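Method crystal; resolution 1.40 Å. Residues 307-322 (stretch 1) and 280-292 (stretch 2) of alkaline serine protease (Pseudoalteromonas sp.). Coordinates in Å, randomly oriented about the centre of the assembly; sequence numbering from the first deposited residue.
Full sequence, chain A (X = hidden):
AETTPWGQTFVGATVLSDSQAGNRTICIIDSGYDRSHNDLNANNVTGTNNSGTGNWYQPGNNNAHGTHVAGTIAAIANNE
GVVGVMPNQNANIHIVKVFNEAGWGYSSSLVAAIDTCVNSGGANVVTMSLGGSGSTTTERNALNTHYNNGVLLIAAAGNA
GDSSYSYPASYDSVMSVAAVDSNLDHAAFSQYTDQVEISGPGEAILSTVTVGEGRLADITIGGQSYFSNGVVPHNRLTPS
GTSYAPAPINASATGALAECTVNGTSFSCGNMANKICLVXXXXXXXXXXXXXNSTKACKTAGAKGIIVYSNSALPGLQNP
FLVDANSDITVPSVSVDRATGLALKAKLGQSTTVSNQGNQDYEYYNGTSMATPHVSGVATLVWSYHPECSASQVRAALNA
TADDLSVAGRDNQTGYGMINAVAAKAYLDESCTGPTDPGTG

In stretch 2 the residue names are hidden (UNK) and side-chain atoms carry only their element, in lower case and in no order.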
# COMPACT_ATOMS: atom_id res chain seq x y z
N ILE A 307 17.77 4.11 -13.63
CA ILE A 307 16.74 4.84 -12.91
C ILE A 307 15.64 5.26 -13.88
O ILE A 307 15.86 6.11 -14.74
CB ILE A 307 17.29 6.12 -12.25
CG1 ILE A 307 18.41 5.78 -11.28
CG2 ILE A 307 16.16 6.85 -11.52
CD1 ILE A 307 19.13 6.99 -10.73
N VAL A 308 14.47 4.64 -13.75
CA VAL A 308 13.34 4.95 -14.61
C VAL A 308 12.40 5.89 -13.87
O VAL A 308 12.01 5.62 -12.74
CB VAL A 308 12.55 3.67 -14.97
CG1 VAL A 308 11.34 4.03 -15.81
CG2 VAL A 308 13.45 2.70 -15.72
N TYR A 309 12.04 7.01 -14.50
CA TYR A 309 11.12 7.94 -13.87
C TYR A 309 9.81 8.03 -14.63
O TYR A 309 9.76 7.84 -15.85
CB TYR A 309 11.75 9.34 -13.69
CG TYR A 309 12.09 10.11 -14.95
CD1 TYR A 309 13.26 9.85 -15.65
CD2 TYR A 309 11.26 11.14 -15.40
CE1 TYR A 309 13.61 10.61 -16.77
CE2 TYR A 309 11.60 11.90 -16.51
CZ TYR A 309 12.78 11.63 -17.19
OH TYR A 309 13.13 12.40 -18.29
N SER A 310 8.74 8.30 -13.89
CA SER A 310 7.40 8.38 -14.46
C SER A 310 7.21 9.39 -15.58
O SER A 310 7.82 10.46 -15.58
CB SER A 310 6.38 8.67 -13.35
OG SER A 310 6.42 7.67 -12.35
N ASN A 311 6.35 9.04 -16.53
CA ASN A 311 6.03 9.93 -17.64
C ASN A 311 4.83 10.77 -17.23
O ASN A 311 4.27 10.58 -16.15
CB ASN A 311 5.70 9.11 -18.90
CG ASN A 311 4.70 8.01 -18.63
OD1 ASN A 311 3.61 8.25 -18.11
ND2 ASN A 311 5.06 6.78 -19.00
N SER A 312 4.44 11.71 -18.08
CA SER A 312 3.32 12.60 -17.79
C SER A 312 1.96 11.92 -17.68
O SER A 312 1.06 12.44 -17.02
CB SER A 312 3.25 13.72 -18.84
OG SER A 312 3.04 13.18 -20.13
N ALA A 313 1.81 10.76 -18.31
CA ALA A 313 0.55 10.02 -18.27
C ALA A 313 0.23 9.54 -16.85
O ALA A 313 -0.91 9.62 -16.40
CB ALA A 313 0.60 8.84 -19.23
N LEU A 314 1.24 9.02 -16.17
CA LEU A 314 1.11 8.54 -14.79
C LEU A 314 2.34 9.01 -14.03
O LEU A 314 3.25 8.22 -13.75
CB LEU A 314 1.03 7.01 -14.76
CG LEU A 314 -0.28 6.34 -15.18
CD1 LEU A 314 -0.12 4.83 -15.14
CD2 LEU A 314 -1.41 6.77 -14.25
N PRO A 315 2.39 10.30 -13.69
CA PRO A 315 3.50 10.92 -12.96
C PRO A 315 3.75 10.44 -11.53
O PRO A 315 4.80 10.71 -10.96
CB PRO A 315 3.16 12.41 -13.03
CG PRO A 315 1.67 12.39 -12.96
CD PRO A 315 1.31 11.28 -13.91
N GLY A 316 2.78 9.74 -10.96
CA GLY A 316 2.95 9.26 -9.60
C GLY A 316 3.99 8.17 -9.48
O GLY A 316 4.52 7.69 -10.49
N LEU A 317 4.30 7.77 -8.26
CA LEU A 317 5.29 6.72 -8.04
C LEU A 317 4.73 5.36 -8.45
O LEU A 317 3.68 4.93 -7.96
CB LEU A 317 5.71 6.68 -6.57
CG LEU A 317 6.79 5.66 -6.19
CD1 LEU A 317 8.08 5.98 -6.92
CD2 LEU A 317 7.01 5.70 -4.69
N GLN A 318 5.42 4.70 -9.37
CA GLN A 318 4.97 3.40 -9.85
C GLN A 318 5.89 2.26 -9.39
O GLN A 318 7.10 2.43 -9.28
CB GLN A 318 4.89 3.39 -11.38
CG GLN A 318 4.11 4.56 -11.99
CD GLN A 318 2.67 4.64 -11.50
OE1 GLN A 318 1.96 3.63 -11.46
NE2 GLN A 318 2.23 5.84 -11.15
N ASN A 319 5.28 1.10 -9.13
CA ASN A 319 5.99 -0.10 -8.71
C ASN A 319 5.50 -1.19 -9.67
O ASN A 319 4.82 -2.13 -9.26
CB ASN A 319 5.60 -0.45 -7.27
CG ASN A 319 6.18 -1.79 -6.80
OD1 ASN A 319 5.63 -2.42 -5.90
ND2 ASN A 319 7.28 -2.20 -7.41
N PRO A 320 5.85 -1.07 -10.96
CA PRO A 320 5.43 -2.03 -11.97
C PRO A 320 6.23 -3.32 -12.05
O PRO A 320 7.32 -3.42 -11.48
CB PRO A 320 5.55 -1.23 -13.26
CG PRO A 320 6.82 -0.48 -13.02
CD PRO A 320 6.69 -0.01 -11.56
N PHE A 321 5.68 -4.30 -12.75
CA PHE A 321 6.36 -5.56 -12.95
C PHE A 321 7.37 -5.35 -14.07
O PHE A 321 7.01 -4.86 -15.15
CB PHE A 321 5.39 -6.67 -13.36
CG PHE A 321 4.50 -7.15 -12.26
CD1 PHE A 321 3.18 -6.72 -12.18
CD2 PHE A 321 4.98 -8.04 -11.30
CE1 PHE A 321 2.35 -7.18 -11.16
CE2 PHE A 321 4.16 -8.50 -10.28
CZ PHE A 321 2.84 -8.07 -10.20
N LEU A 322 8.63 -5.68 -13.81
CA LEU A 322 9.66 -5.56 -14.83
C LEU A 322 9.74 -6.95 -15.46
O LEU A 322 10.51 -7.80 -15.00
CB LEU A 322 11.01 -5.17 -14.22
CG LEU A 322 12.20 -5.19 -15.19
CD1 LEU A 322 11.95 -4.26 -16.37
CD2 LEU A 322 13.46 -4.77 -14.45
N UNK A 280 13.18 8.20 -18.93
CA UNK A 280 11.76 8.40 -18.73
C UNK A 280 11.05 7.12 -19.16
O UNK A 280 11.41 6.50 -20.16
o UNK A 280 8.83 12.02 -19.80
o UNK A 280 9.38 10.80 -21.53
c UNK A 280 9.77 9.87 -19.38
c UNK A 280 9.29 10.98 -20.30
c UNK A 280 11.26 9.58 -19.56
N UNK A 281 10.04 6.73 -18.39
CA UNK A 281 9.28 5.53 -18.70
C UNK A 281 8.46 5.73 -19.98
O UNK A 281 7.79 6.75 -20.14
n UNK A 281 7.32 3.20 -15.51
c UNK A 281 6.52 3.73 -16.61
n UNK A 281 8.23 3.23 -13.40
c UNK A 281 8.34 5.19 -17.54
n UNK A 281 6.83 4.93 -14.05
c UNK A 281 7.37 4.05 -17.82
c UNK A 281 7.45 3.79 -14.32
N UNK A 282 8.54 4.76 -20.89
CA UNK A 282 7.78 4.82 -22.13
C UNK A 282 6.64 3.82 -22.00
O UNK A 282 6.87 2.61 -21.92
c UNK A 282 7.79 4.41 -24.61
c UNK A 282 9.79 5.43 -23.51
c UNK A 282 8.65 4.43 -23.35
N UNK A 283 5.42 4.34 -21.97
CA UNK A 283 4.26 3.48 -21.82
C UNK A 283 3.95 3.30 -20.34
O UNK A 283 4.62 3.88 -19.49
N UNK A 284 2.92 2.51 -20.04
CA UNK A 284 2.54 2.26 -18.65
C UNK A 284 1.89 0.89 -18.50
O UNK A 284 1.27 0.37 -19.43
c UNK A 284 2.29 4.59 -17.71
n UNK A 284 3.13 4.47 -16.70
o UNK A 284 2.08 5.67 -18.27
c UNK A 284 1.57 3.33 -18.15
N UNK A 285 2.04 0.31 -17.32
CA UNK A 285 1.48 -0.99 -17.03
C UNK A 285 -0.04 -0.94 -17.06
O UNK A 285 -0.65 0.02 -16.59
o UNK A 285 3.32 -3.56 -14.03
n UNK A 285 1.33 -3.69 -13.00
c UNK A 285 2.10 -3.40 -14.04
c UNK A 285 1.41 -2.84 -15.26
c UNK A 285 1.95 -1.48 -15.66
N UNK A 286 -0.64 -1.98 -17.62
CA UNK A 286 -2.08 -2.07 -17.72
C UNK A 286 -2.42 -3.30 -18.53
O UNK A 286 -2.46 -4.41 -17.99
N UNK A 287 -2.66 -3.11 -19.82
CA UNK A 287 -2.97 -4.23 -20.70
C UNK A 287 -1.67 -4.97 -21.02
O UNK A 287 -1.69 -6.11 -21.46
o UNK A 287 -2.80 -2.74 -22.62
c UNK A 287 -3.62 -3.72 -21.99
N UNK A 288 -0.54 -4.29 -20.79
CA UNK A 288 0.77 -4.87 -21.03
C UNK A 288 1.74 -4.45 -19.92
O UNK A 288 1.36 -3.74 -19.00
o UNK A 288 1.57 -3.01 -22.38
c UNK A 288 1.32 -4.40 -22.39
N UNK A 289 2.99 -4.90 -20.03
CA UNK A 289 4.02 -4.59 -19.04
C UNK A 289 5.24 -4.05 -19.79
O UNK A 289 6.21 -4.77 -20.02
c UNK A 289 1.36 -8.07 -17.48
c UNK A 289 2.49 -7.54 -18.11
c UNK A 289 3.17 -6.46 -17.56
c UNK A 289 0.91 -7.51 -16.30
c UNK A 289 4.37 -5.86 -18.27
o UNK A 289 -0.22 -8.01 -15.68
c UNK A 289 2.70 -5.92 -16.37
c UNK A 289 1.58 -6.43 -15.73
N UNK A 290 5.21 -2.75 -20.15
CA UNK A 290 6.27 -2.04 -20.88
C UNK A 290 7.51 -1.57 -20.12
O UNK A 290 8.41 -0.98 -20.73
c UNK A 290 5.51 -0.87 -21.49
c UNK A 290 4.06 -1.86 -19.91
c UNK A 290 4.59 -0.50 -20.37
N UNK A 291 7.57 -1.80 -18.82
CA UNK A 291 8.72 -1.34 -18.04
C UNK A 291 10.06 -1.74 -18.67
O UNK A 291 11.02 -0.97 -18.64
c UNK A 291 9.55 -1.15 -15.62
c UNK A 291 9.11 0.28 -15.38
o UNK A 291 9.78 1.00 -14.60
c UNK A 291 8.65 -1.89 -16.61
o UNK A 291 8.09 0.71 -15.96
N UNK A 292 10.11 -2.93 -19.26
CA UNK A 292 11.32 -3.44 -19.88
C UNK A 292 11.86 -2.60 -21.04
O UNK A 292 13.06 -2.62 -21.33
c UNK A 292 10.05 -4.92 -21.48
c UNK A 292 13.50 -5.62 -19.83
c UNK A 292 11.11 -4.89 -20.38
c UNK A 292 12.42 -5.48 -20.90
O HOH W 1 7.55 5.49 -11.07
O HOH W 2 4.67 6.48 -15.47
O HOH W 3 8.26 -5.04 -18.27

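Position 280 carries three carbons, the third bearing two oxygens. Its CA lies over one face of the Tyr309 ring, 3.7 Å from the centroid, in a parallel bridge with Tyr309: Glu280.

Position 281 has three carbons, a nitrogen, then a carbon with two more nitrogens, pointing toward stretch 1 between Gln318 CB over one face of the planar end and Val308 CG1 over the other. This is Arg281. Its N donates to Tyr309 O at 2.8 Å, and its NH1 makes a weak bond to Ser310 OG at 3.3 Å.

Position 282 forks at once into two carbons, three in all, and points away: Val282.

Position 283 has no side-chain atoms. Its phi of 90° with psi near 180° would jam a CB against the preceding carbonyl, so Gly283 is demanded by the backbone; its O weakly accepts from Asn311 ND2 at 3.0 Å.

At 284, two carbons end in one oxygen and one nitrogen, packed against Leu314 CD1. The oxygen accepts from Asn311, identifying the short amide Asn284 (Asn311 ND2 to Asn284 OD1, 3.3 Å).

Position 285 is one carbon longer with the same ending, an extended arm reaching the backbone of stretch 1. It is Gln285, and Phe321 N donates to its OE1 at 2.8 Å.

Position 286 lacks side-chain atoms and touches nothing opposite: Gly286. Positions 287 and 288 each hold one carbon and one oxygen, out of reach of stretch 1: Ser287 and Ser288.

Position 289 shows a carbon and a six-carbon ring bearing an oxygen, which meets the Phe321 ring obliquely: Tyr289, its CE1 3.9 Å from Phe321 CD1.

At 290, three carbons close onto the backbone N, facing away: Pro290.

Position 291 has three carbons, the third with two oxygens, directed toward stretch 1 and beside Pro320. Glu291 takes Arg281 NE on OE2 at 2.6 Å, a salt bridge within the stretch.

Position 292 has four carbons, forked at the first, the longer arm reaching Leu322: Ile292, whose CD1 lies 4.0 Å from Leu322 CD1.

The contact works by anchoring a loop through a few well-held polar groups. Arg281 is fixed by Glu291, and its NH1 donates to two waters: one also bonds Ser310 OG and Gln318 N, the other Asn284 ND2, Asn311 N and Leu314 O. Asn311 ND2 answers backbone carbonyls, including Arg281 O at 3.0 Å. The rule is to match side-chain amides to backbone polar atoms, while Val308 and Pro320 pack about the Arg281-Glu291 pair and Leu322 packs on Glu291 and Ile292.

Stretch 2 280-292: ERVGNQGSSYPEI
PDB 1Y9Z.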